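Local coordinates for protein rhamnogalacturonan endolyase YesW (Bacillus subtilis, PDB 2Z8R) that cleaves the type I rhamnogalacturonan of plant cell walls by an endo-type eliminative reaction that requires calcium or manganese, at residues A[180-185]-A[553-558]. Residues are numbered along the deposited sequence; the frame is centred on the assembly and turned at random.
Sequences QFMVYD and WQNIAY. With CA (calcium ion), chain J; CA (calcium ion), chain I.
Phe181 and Asn555 stack across this buried contact. The Asn555 side-chain amide lies over one face of the Phe181 ring, near the rim, with the two planes 23° apart. Asn555 CG stands 3.6 Å from Phe181 CE2. Phe181 CG sits between its backbone N and carbonyl carbon (chi1 60°), which turns the ring under the amide. The Phe181 side chain also touches Ile131 and Lys133 of strand 129-136.

The apolar part is small. Met182 CE meets Ile556 CG2 at 3.5 Å and also reaches Trp553 CA. Bends at chi2 and chi3 carry the methyl there. Ile556 packs on to Leu269 and Leu328.

Trp553 to Ile556 form a type I beta turn, closed by the backbone hydrogen bond from Ile556 N to Trp553 O (2.9 Å). From within the turn Asn555 O (2.3 Å), and just after it Ala557 O (2.4 Å), bind one calcium ion, which also holds two waters, Asp116 and Asn559. Next in the chain, Tyr558 binds substrate. At the far end of 180-185, Asp185 OD1 binds a second calcium ion.

An alanine in place of Phe181 would probably leave the Asn555 amide without its stacking surface and open a gap against strand 129-136. Asn555 thus faces two ways: its side chain packs on Phe181, and its carbonyl grips calcium. The contact joins the sheet of strand 182-184 to a calcium-bound loop beside the substrate site, consistent with a structural role for the metal.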
ATOM      1  N   GLN A 180     -11.732  -1.805  -4.207  1.00  8.36           N
ATOM      2  CA  GLN A 180     -10.351  -1.314  -4.169  1.00  8.33           C
ATOM      3  C   GLN A 180     -10.461   0.122  -3.698  1.00  8.61           C
ATOM      4  O   GLN A 180     -10.996   0.974  -4.413  1.00  9.57           O
ATOM      5  CB  GLN A 180      -9.718  -1.362  -5.570  1.00  8.92           C
ATOM      6  CG  GLN A 180      -9.969  -2.683  -6.339  1.00  8.63           C
ATOM      7  CD  GLN A 180      -9.559  -3.958  -5.598  1.00  9.95           C
ATOM      8  OE1 GLN A 180     -10.091  -5.056  -5.868  1.00 11.45           O
ATOM      9  NE2 GLN A 180      -8.614  -3.830  -4.692  1.00  6.83           N
ATOM     10  N   PHE A 181     -10.007   0.398  -2.474  1.00  8.05           N
ATOM     11  CA  PHE A 181     -10.324   1.690  -1.860  1.00  8.16           C
ATOM     12  C   PHE A 181      -9.126   2.609  -1.767  1.00  8.12           C
ATOM     13  O   PHE A 181      -8.062   2.211  -1.283  1.00  8.34           O
ATOM     14  CB  PHE A 181     -11.041   1.530  -0.505  1.00  8.23           C
ATOM     15  CG  PHE A 181     -10.251   0.780   0.551  1.00  7.73           C
ATOM     16  CD1 PHE A 181      -9.638   1.462   1.610  1.00 10.13           C
ATOM     17  CD2 PHE A 181     -10.168  -0.607   0.516  1.00  8.48           C
ATOM     18  CE1 PHE A 181      -8.941   0.764   2.595  1.00 10.29           C
ATOM     19  CE2 PHE A 181      -9.461  -1.308   1.500  1.00  9.16           C
ATOM     20  CZ  PHE A 181      -8.842  -0.611   2.537  1.00  9.32           C
ATOM     21  N   MET A 182      -9.304   3.844  -2.226  1.00  7.58           N
ATOM     22  CA  MET A 182      -8.229   4.820  -2.255  1.00  8.56           C
ATOM     23  C   MET A 182      -8.430   5.846  -1.167  1.00  8.65           C
ATOM     24  O   MET A 182      -9.503   6.450  -1.059  1.00  9.85           O
ATOM     25  CB  MET A 182      -8.153   5.504  -3.625  1.00  8.77           C
ATOM     26  CG  MET A 182      -7.596   4.618  -4.726  1.00 10.17           C
ATOM     27  SD  MET A 182      -5.911   4.046  -4.380  1.00 11.08           S
ATOM     28  CE  MET A 182      -6.218   2.301  -4.134  1.00 10.61           C
ATOM     29  N   VAL A 183      -7.389   6.039  -0.366  1.00  8.20           N
ATOM     30  CA  VAL A 183      -7.419   7.031   0.709  1.00  8.51           C
ATOM     31  C   VAL A 183      -6.337   8.062   0.412  1.00  8.94           C
ATOM     32  O   VAL A 183      -5.157   7.735   0.317  1.00  9.13           O
ATOM     33  CB  VAL A 183      -7.190   6.369   2.090  1.00  8.66           C
ATOM     34  CG1 VAL A 183      -7.308   7.431   3.206  1.00  9.65           C
ATOM     35  CG2 VAL A 183      -8.192   5.239   2.302  1.00  8.39           C
ATOM     36  N   TYR A 184      -6.746   9.312   0.228  1.00  8.61           N
ATOM     37  CA  TYR A 184      -5.793  10.327  -0.183  1.00  8.96           C
ATOM     38  C   TYR A 184      -6.415  11.697  -0.111  1.00  9.29           C
ATOM     39  O   TYR A 184      -7.627  11.840  -0.269  1.00  9.24           O
ATOM     40  CB  TYR A 184      -5.315  10.076  -1.627  1.00  8.88           C
ATOM     41  CG  TYR A 184      -3.868  10.472  -1.827  1.00  8.60           C
ATOM     42  CD1 TYR A 184      -2.846   9.598  -1.469  1.00  8.95           C
ATOM     43  CD2 TYR A 184      -3.514  11.719  -2.340  1.00  9.77           C
ATOM     44  CE1 TYR A 184      -1.508   9.942  -1.619  1.00  8.54           C
ATOM     45  CE2 TYR A 184      -2.161  12.081  -2.490  1.00  8.83           C
ATOM     46  CZ  TYR A 184      -1.173  11.180  -2.129  1.00  8.55           C
ATOM     47  OH  TYR A 184       0.157  11.513  -2.272  1.00 10.02           O
ATOM     48  N   ASP A 185      -5.579  12.707   0.117  1.00  9.65           N
ATOM     49  CA  ASP A 185      -6.033  14.082   0.000  1.00 10.15           C
ATOM     50  C   ASP A 185      -6.038  14.472  -1.473  1.00 10.49           C
ATOM     51  O   ASP A 185      -5.071  15.033  -1.990  1.00 10.49           O
ATOM     52  CB  ASP A 185      -5.135  15.001   0.824  1.00  9.95           C
ATOM     53  CG  ASP A 185      -5.565  16.456   0.754  1.00 10.21           C
ATOM     54  OD1 ASP A 185      -6.705  16.730   0.321  1.00  9.99           O
ATOM     55  OD2 ASP A 185      -4.755  17.337   1.133  1.00 10.95           O
ATOM     56  N   TRP A 553      -1.950   2.051  -2.746  1.00  7.80           N
ATOM     57  CA  TRP A 553      -2.423   0.852  -3.438  1.00  8.04           C
ATOM     58  C   TRP A 553      -2.151  -0.472  -2.728  1.00  7.81           C
ATOM     59  O   TRP A 553      -2.494  -1.526  -3.261  1.00  7.46           O
ATOM     60  CB  TRP A 553      -2.010   0.785  -4.929  1.00  7.86           C
ATOM     61  CG  TRP A 553      -0.522   0.890  -5.270  1.00  7.56           C
ATOM     62  CD1 TRP A 553       0.062   1.881  -6.019  1.00  7.87           C
ATOM     63  CD2 TRP A 553       0.542  -0.049  -4.956  1.00  7.56           C
ATOM     64  NE1 TRP A 553       1.401   1.642  -6.159  1.00  8.31           N
ATOM     65  CE2 TRP A 553       1.730   0.476  -5.513  1.00  7.48           C
ATOM     66  CE3 TRP A 553       0.617  -1.240  -4.208  1.00  7.00           C
ATOM     67  CZ2 TRP A 553       2.980  -0.160  -5.367  1.00  7.70           C
ATOM     68  CZ3 TRP A 553       1.870  -1.862  -4.048  1.00  8.23           C
ATOM     69  CH2 TRP A 553       3.026  -1.322  -4.633  1.00  7.40           C
ATOM     70  N   GLN A 554      -1.574  -0.442  -1.525  1.00  7.57           N
ATOM     71  CA  GLN A 554      -1.231  -1.715  -0.861  1.00  7.10           C
ATOM     72  C   GLN A 554      -2.428  -2.654  -0.751  1.00  6.95           C
ATOM     73  O   GLN A 554      -2.295  -3.862  -0.982  1.00  7.70           O
ATOM     74  CB  GLN A 554      -0.629  -1.496   0.514  1.00  7.30           C
ATOM     75  CG  GLN A 554       0.015  -2.768   1.052  1.00  7.83           C
ATOM     76  CD  GLN A 554       0.858  -2.490   2.253  1.00  8.28           C
ATOM     77  OE1 GLN A 554       1.838  -1.735   2.176  1.00 10.39           O
ATOM     78  NE2 GLN A 554       0.484  -3.071   3.376  1.00  5.94           N
ATOM     79  N   ASN A 555      -3.598  -2.103  -0.427  1.00  6.57           N
ATOM     80  CA  ASN A 555      -4.775  -2.947  -0.243  1.00  7.46           C
ATOM     81  C   ASN A 555      -5.222  -3.643  -1.510  1.00  7.84           C
ATOM     82  O   ASN A 555      -5.865  -4.688  -1.438  1.00  8.18           O
ATOM     83  CB  ASN A 555      -5.961  -2.180   0.362  1.00  7.43           C
ATOM     84  CG  ASN A 555      -6.575  -1.172  -0.592  1.00  8.32           C
ATOM     85  OD1 ASN A 555      -6.178   0.002  -0.624  1.00 10.76           O
ATOM     86  ND2 ASN A 555      -7.549  -1.615  -1.369  1.00  5.07           N
ATOM     87  N   ILE A 556      -4.926  -3.073  -2.672  1.00  7.99           N
ATOM     88  CA  ILE A 556      -5.651  -3.556  -3.857  1.00  8.68           C
ATOM     89  C   ILE A 556      -5.354  -5.010  -4.216  1.00  8.60           C
ATOM     90  O   ILE A 556      -4.206  -5.472  -4.173  1.00  7.81           O
ATOM     91  CB  ILE A 556      -5.517  -2.624  -5.075  1.00  8.72           C
ATOM     92  CG1 ILE A 556      -4.162  -2.756  -5.751  1.00 10.06           C
ATOM     93  CG2 ILE A 556      -5.814  -1.155  -4.663  1.00  9.07           C
ATOM     94  CD1 ILE A 556      -4.065  -1.974  -7.084  1.00  9.71           C
ATOM     95  N   ALA A 557      -6.433  -5.720  -4.541  1.00  7.91           N
ATOM     96  CA  ALA A 557      -6.373  -7.092  -5.012  1.00  8.21           C
ATOM     97  C   ALA A 557      -5.304  -7.864  -4.231  1.00  8.26           C
ATOM     98  O   ALA A 557      -5.417  -7.958  -3.005  1.00  8.16           O
ATOM     99  CB  ALA A 557      -6.152  -7.127  -6.527  1.00  8.35           C
ATOM    100  N   TYR A 558      -4.289  -8.424  -4.894  1.00  7.97           N
ATOM    101  CA  TYR A 558      -3.250  -9.161  -4.169  1.00  8.62           C
ATOM    102  C   TYR A 558      -2.157  -8.216  -3.714  1.00  8.29           C
ATOM    103  O   TYR A 558      -1.226  -7.885  -4.467  1.00  7.89           O
ATOM    104  CB  TYR A 558      -2.684 -10.316  -4.989  1.00  9.34           C
ATOM    105  CG  TYR A 558      -3.681 -11.428  -5.278  1.00  8.74           C
ATOM    106  CD1 TYR A 558      -4.847 -11.591  -4.520  1.00  8.75           C
ATOM    107  CD2 TYR A 558      -3.432 -12.339  -6.300  1.00  9.15           C
ATOM    108  CE1 TYR A 558      -5.745 -12.626  -4.796  1.00 10.79           C
ATOM    109  CE2 TYR A 558      -4.323 -13.379  -6.575  1.00  9.52           C
ATOM    110  CZ  TYR A 558      -5.483 -13.503  -5.822  1.00 11.60           C
ATOM    111  OH  TYR A 558      -6.388 -14.517  -6.092  1.00 14.16           O
TER
HETATM  112 CA    CA J 647      -6.301  -6.936  -1.076  1.00  7.69          CA
HETATM  113 CA    CA I 646      -9.087  16.712   0.945  1.00 11.15          CA
HETATM  114  O   HOH W   1      -8.401  -6.351  -1.997  1.00  8.09           O
HETATM  115  O   HOH W   2      -7.197  -9.034  -0.664  1.00  9.62           O